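PqqA binding protein (Xanthomonas campestris pv. campestris, PDB 3G2B) probably binds the peptide PqqA and presents it to PqqE in the biosynthesis of the cofactor pyrroloquinoline quinone. Local coordinates at residues 43-51 with 61-69. Sequence-based numbering, arbitrary orientation.
Sequences DIALVVAQR and IAQTLAAEF
Leu65 pushes its two methyls from helix 58-68 into a hollow of helix 44-51 lined by Ile44, Val47, Val48 and Arg51, a knob-into-hole fit. Leu65 CD2 meets Val47 CG1 at 3.5 Å, while Leu65 CD1 reaches Val48 CG2 at 3.7 Å and Ile44 CG1 at 4.2 Å. One turn after Leu65, Phe69 turns a ring face to Ile44 CD1 as a CH-pi contact, 4.2 Å from the centroid. On the outer side of this apolar layer, Arg51 stretches across to Glu68: Arg51 NH1 donates to the syn lone pair of Glu68 OE1 (3.1 Å), and NH2 adds a weak bond to the same oxygen, with the guanidinium and carboxylate planes 77° apart. A bend at chi2 (-58°) folds the arginine over Val47, whose CG1 lies against one guanidinium face, over its centre. At the guanidinium edge, Arg51 NE donates to Gln50 OE1 at 2.9 Å, and a water links Arg51 NH2 weakly to Ile61 O. Val48 also packs on Val80 and Leu83, tying helix 44-51 to helix 73-89 in this HTH-clan domain. The two segments are thus joined by an apolar inner layer and an outer ion pair, whose guanidinium is fixed in rotation by Gln50 and Glu68.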
ATOM      1  N   ASP A  43      -8.085   1.820  20.633  1.00 14.78           N
ATOM      2  CA  ASP A  43      -7.826   1.005  21.809  1.00 14.34           C
ATOM      3  C   ASP A  43      -6.486   0.260  21.807  1.00 14.85           C
ATOM      4  O   ASP A  43      -5.433   0.888  21.736  1.00 14.25           O
ATOM      5  CB  ASP A  43      -9.002   0.043  22.005  1.00 13.46           C
ATOM      6  CG  ASP A  43     -10.316   0.780  22.254  1.00 14.00           C
ATOM      7  OD1 ASP A  43     -11.388   0.141  22.199  1.00 13.88           O
ATOM      8  OD2 ASP A  43     -10.283   2.004  22.510  1.00 14.10           O
ATOM      9  N   ILE A  44      -6.507  -1.067  21.882  1.00 16.07           N
ATOM     10  CA  ILE A  44      -5.252  -1.811  21.940  1.00 17.33           C
ATOM     11  C   ILE A  44      -4.346  -1.644  20.716  1.00 17.08           C
ATOM     12  O   ILE A  44      -3.126  -1.776  20.832  1.00 17.00           O
ATOM     13  CB  ILE A  44      -5.502  -3.323  22.210  1.00 19.36           C
ATOM     14  CG1 ILE A  44      -4.327  -3.910  23.001  1.00 22.07           C
ATOM     15  CG2 ILE A  44      -5.676  -4.079  20.906  1.00 18.43           C
ATOM     16  CD1 ILE A  44      -4.180  -3.336  24.396  1.00 24.00           C
ATOM     17  N   ALA A  45      -4.930  -1.338  19.557  1.00 15.25           N
ATOM     18  CA  ALA A  45      -4.145  -1.147  18.333  1.00 14.83           C
ATOM     19  C   ALA A  45      -3.211   0.052  18.502  1.00 15.27           C
ATOM     20  O   ALA A  45      -2.115   0.095  17.936  1.00 14.15           O
ATOM     21  CB  ALA A  45      -5.071  -0.925  17.143  1.00 16.35           C
ATOM     22  N   LEU A  46      -3.660   1.035  19.272  1.00 14.37           N
ATOM     23  CA  LEU A  46      -2.856   2.221  19.538  1.00 13.30           C
ATOM     24  C   LEU A  46      -1.593   1.803  20.292  1.00 14.71           C
ATOM     25  O   LEU A  46      -0.485   2.244  19.975  1.00 12.80           O
ATOM     26  CB  LEU A  46      -3.667   3.215  20.381  1.00 14.75           C
ATOM     27  CG  LEU A  46      -2.911   4.413  20.950  1.00 13.72           C
ATOM     28  CD1 LEU A  46      -2.295   5.221  19.806  1.00 14.68           C
ATOM     29  CD2 LEU A  46      -3.867   5.274  21.776  1.00 15.34           C
ATOM     30  N   VAL A  47      -1.761   0.937  21.288  1.00 13.33           N
ATOM     31  CA  VAL A  47      -0.632   0.469  22.078  1.00 13.59           C
ATOM     32  C   VAL A  47       0.310  -0.403  21.252  1.00 12.13           C
ATOM     33  O   VAL A  47       1.526  -0.257  21.329  1.00 13.17           O
ATOM     34  CB  VAL A  47      -1.109  -0.338  23.306  1.00 13.97           C
ATOM     35  CG1 VAL A  47       0.082  -0.730  24.166  1.00 14.37           C
ATOM     36  CG2 VAL A  47      -2.103   0.491  24.117  1.00 17.26           C
ATOM     37  N   VAL A  48      -0.257  -1.306  20.457  1.00 11.53           N
ATOM     38  CA  VAL A  48       0.552  -2.198  19.633  1.00  9.99           C
ATOM     39  C   VAL A  48       1.447  -1.414  18.681  1.00 11.07           C
ATOM     40  O   VAL A  48       2.635  -1.704  18.551  1.00 11.87           O
ATOM     41  CB  VAL A  48      -0.334  -3.156  18.809  1.00 10.74           C
ATOM     42  CG1 VAL A  48       0.534  -3.990  17.866  1.00  9.67           C
ATOM     43  CG2 VAL A  48      -1.135  -4.055  19.736  1.00 11.15           C
ATOM     44  N   ALA A  49       0.873  -0.419  18.011  1.00 10.60           N
ATOM     45  CA  ALA A  49       1.629   0.394  17.070  1.00 10.61           C
ATOM     46  C   ALA A  49       2.809   1.070  17.761  1.00 12.39           C
ATOM     47  O   ALA A  49       3.878   1.223  17.178  1.00 12.75           O
ATOM     48  CB  ALA A  49       0.717   1.440  16.447  1.00 10.48           C
ATOM     49  N   GLN A  50       2.605   1.468  19.012  1.00 13.68           N
ATOM     50  CA  GLN A  50       3.642   2.134  19.790  1.00 14.62           C
ATOM     51  C   GLN A  50       4.709   1.139  20.234  1.00 14.28           C
ATOM     52  O   GLN A  50       5.881   1.496  20.370  1.00 15.62           O
ATOM     53  CB  GLN A  50       3.008   2.816  21.011  1.00 15.51           C
ATOM     54  CG  GLN A  50       3.964   3.599  21.915  1.00 15.37           C
ATOM     55  CD  GLN A  50       4.625   2.736  22.975  1.00 17.04           C
ATOM     56  OE1 GLN A  50       3.973   1.906  23.604  1.00 19.09           O
ATOM     57  NE2 GLN A  50       5.919   2.941  23.187  1.00 19.87           N
ATOM     58  N   ARG A  51       4.303  -0.112  20.431  1.00 14.23           N
ATOM     59  CA  ARG A  51       5.221  -1.156  20.879  1.00 14.23           C
ATOM     60  C   ARG A  51       6.136  -1.741  19.804  1.00 14.46           C
ATOM     61  O   ARG A  51       7.156  -2.346  20.134  1.00 13.52           O
ATOM     62  CB  ARG A  51       4.437  -2.285  21.564  1.00 14.35           C
ATOM     63  CG  ARG A  51       3.730  -1.848  22.839  1.00 17.81           C
ATOM     64  CD  ARG A  51       4.724  -1.280  23.844  1.00 19.96           C
ATOM     65  NE  ARG A  51       4.064  -0.677  24.999  1.00 23.02           N
ATOM     66  CZ  ARG A  51       3.549  -1.359  26.018  1.00 24.79           C
ATOM     67  NH1 ARG A  51       2.966  -0.711  27.017  1.00 23.74           N
ATOM     68  NH2 ARG A  51       3.627  -2.681  26.050  1.00 27.54           N
ATOM     69  N   ILE A  61       4.932  -9.196  21.931  1.00  9.41           N
ATOM     70  CA  ILE A  61       4.106  -8.018  22.159  1.00 10.05           C
ATOM     71  C   ILE A  61       2.779  -8.422  22.800  1.00  9.81           C
ATOM     72  O   ILE A  61       2.315  -7.778  23.742  1.00  9.33           O
ATOM     73  CB  ILE A  61       3.849  -7.261  20.837  1.00  9.40           C
ATOM     74  CG1 ILE A  61       5.155  -6.619  20.357  1.00 12.12           C
ATOM     75  CG2 ILE A  61       2.769  -6.198  21.040  1.00 11.36           C
ATOM     76  CD1 ILE A  61       5.076  -5.998  18.977  1.00 11.03           C
ATOM     77  N   ALA A  62       2.180  -9.497  22.300  1.00 10.11           N
ATOM     78  CA  ALA A  62       0.902  -9.966  22.833  1.00  9.39           C
ATOM     79  C   ALA A  62       1.035 -10.463  24.269  1.00  8.82           C
ATOM     80  O   ALA A  62       0.177 -10.190  25.106  1.00  9.12           O
ATOM     81  CB  ALA A  62       0.343 -11.068  21.950  1.00  7.74           C
ATOM     82  N   GLN A  63       2.106 -11.204  24.549  1.00  8.48           N
ATOM     83  CA  GLN A  63       2.335 -11.724  25.895  1.00  9.74           C
ATOM     84  C   GLN A  63       2.478 -10.564  26.883  1.00 10.03           C
ATOM     85  O   GLN A  63       1.887 -10.582  27.962  1.00 10.29           O
ATOM     86  CB  GLN A  63       3.597 -12.590  25.910  1.00  9.24           C
ATOM     87  CG  GLN A  63       4.215 -12.802  27.300  1.00  9.99           C
ATOM     88  CD  GLN A  63       3.350 -13.623  28.240  1.00 12.43           C
ATOM     89  OE1 GLN A  63       3.584 -13.640  29.452  1.00 14.41           O
ATOM     90  NE2 GLN A  63       2.361 -14.319  27.695  1.00  7.86           N
ATOM     91  N   THR A  64       3.251  -9.555  26.493  1.00 10.33           N
ATOM     92  CA  THR A  64       3.476  -8.375  27.326  1.00 11.98           C
ATOM     93  C   THR A  64       2.167  -7.636  27.590  1.00 11.24           C
ATOM     94  O   THR A  64       1.809  -7.371  28.739  1.00 12.29           O
ATOM     95  CB  THR A  64       4.469  -7.400  26.643  1.00 13.85           C
ATOM     96  OG1 THR A  64       5.757  -8.022  26.546  1.00 15.48           O
ATOM     97  CG2 THR A  64       4.595  -6.106  27.436  1.00 16.14           C
ATOM     98  N   LEU A  65       1.448  -7.310  26.523  1.00 12.38           N
ATOM     99  CA  LEU A  65       0.187  -6.589  26.667  1.00 11.21           C
ATOM    100  C   LEU A  65      -0.875  -7.364  27.440  1.00 11.38           C
ATOM    101  O   LEU A  65      -1.597  -6.788  28.257  1.00 11.22           O
ATOM    102  CB  LEU A  65      -0.363  -6.198  25.292  1.00 12.24           C
ATOM    103  CG  LEU A  65       0.488  -5.205  24.498  1.00 14.89           C
ATOM    104  CD1 LEU A  65      -0.259  -4.793  23.232  1.00 13.75           C
ATOM    105  CD2 LEU A  65       0.786  -3.982  25.359  1.00 15.77           C
ATOM    106  N   ALA A  66      -0.981  -8.666  27.199  1.00 10.78           N
ATOM    107  CA  ALA A  66      -1.986  -9.440  27.911  1.00 11.04           C
ATOM    108  C   ALA A  66      -1.681  -9.416  29.405  1.00 11.87           C
ATOM    109  O   ALA A  66      -2.587  -9.301  30.226  1.00 13.01           O
ATOM    110  CB  ALA A  66      -2.032 -10.880  27.389  1.00 10.12           C
ATOM    111  N   ALA A  67      -0.401  -9.508  29.754  1.00 11.53           N
ATOM    112  CA  ALA A  67      -0.009  -9.491  31.157  1.00 13.00           C
ATOM    113  C   ALA A  67      -0.282  -8.120  31.769  1.00 13.93           C
ATOM    114  O   ALA A  67      -0.782  -8.027  32.891  1.00 15.85           O
ATOM    115  CB  ALA A  67       1.468  -9.847  31.296  1.00 12.99           C
ATOM    116  N   GLU A  68       0.037  -7.060  31.030  1.00 14.65           N
ATOM    117  CA  GLU A  68      -0.182  -5.700  31.516  1.00 15.29           C
ATOM    118  C   GLU A  68      -1.659  -5.380  31.709  1.00 15.15           C
ATOM    119  O   GLU A  68      -2.035  -4.709  32.671  1.00 15.98           O
ATOM    120  CB  GLU A  68       0.415  -4.673  30.549  1.00 15.98           C
ATOM    121  CG  GLU A  68       1.917  -4.781  30.354  1.00 19.90           C
ATOM    122  CD  GLU A  68       2.482  -3.644  29.524  1.00 19.81           C
ATOM    123  OE1 GLU A  68       1.718  -3.014  28.763  1.00 22.22           O
ATOM    124  OE2 GLU A  68       3.700  -3.388  29.622  1.00 23.72           O
ATOM    125  N   PHE A  69      -2.496  -5.858  30.795  1.00 14.69           N
ATOM    126  CA  PHE A  69      -3.927  -5.583  30.864  1.00 15.85           C
ATOM    127  C   PHE A  69      -4.766  -6.702  31.475  1.00 17.19           C
ATOM    128  O   PHE A  69      -5.996  -6.689  31.381  1.00 19.17           O
ATOM    129  CB  PHE A  69      -4.440  -5.233  29.464  1.00 16.41           C
ATOM    130  CG  PHE A  69      -3.907  -3.931  28.943  1.00 16.99           C
ATOM    131  CD1 PHE A  69      -4.650  -2.760  29.064  1.00 19.09           C
ATOM    132  CD2 PHE A  69      -2.637  -3.860  28.383  1.00 19.20           C
ATOM    133  CE1 PHE A  69      -4.131  -1.538  28.638  1.00 19.19           C
ATOM    134  CE2 PHE A  69      -2.109  -2.644  27.954  1.00 19.84           C
ATOM    135  CZ  PHE A  69      -2.857  -1.482  28.082  1.00 20.10           C
TER
HETATM  136  O   HOH W   1       3.546  -4.805  24.409  1.00 37.22           O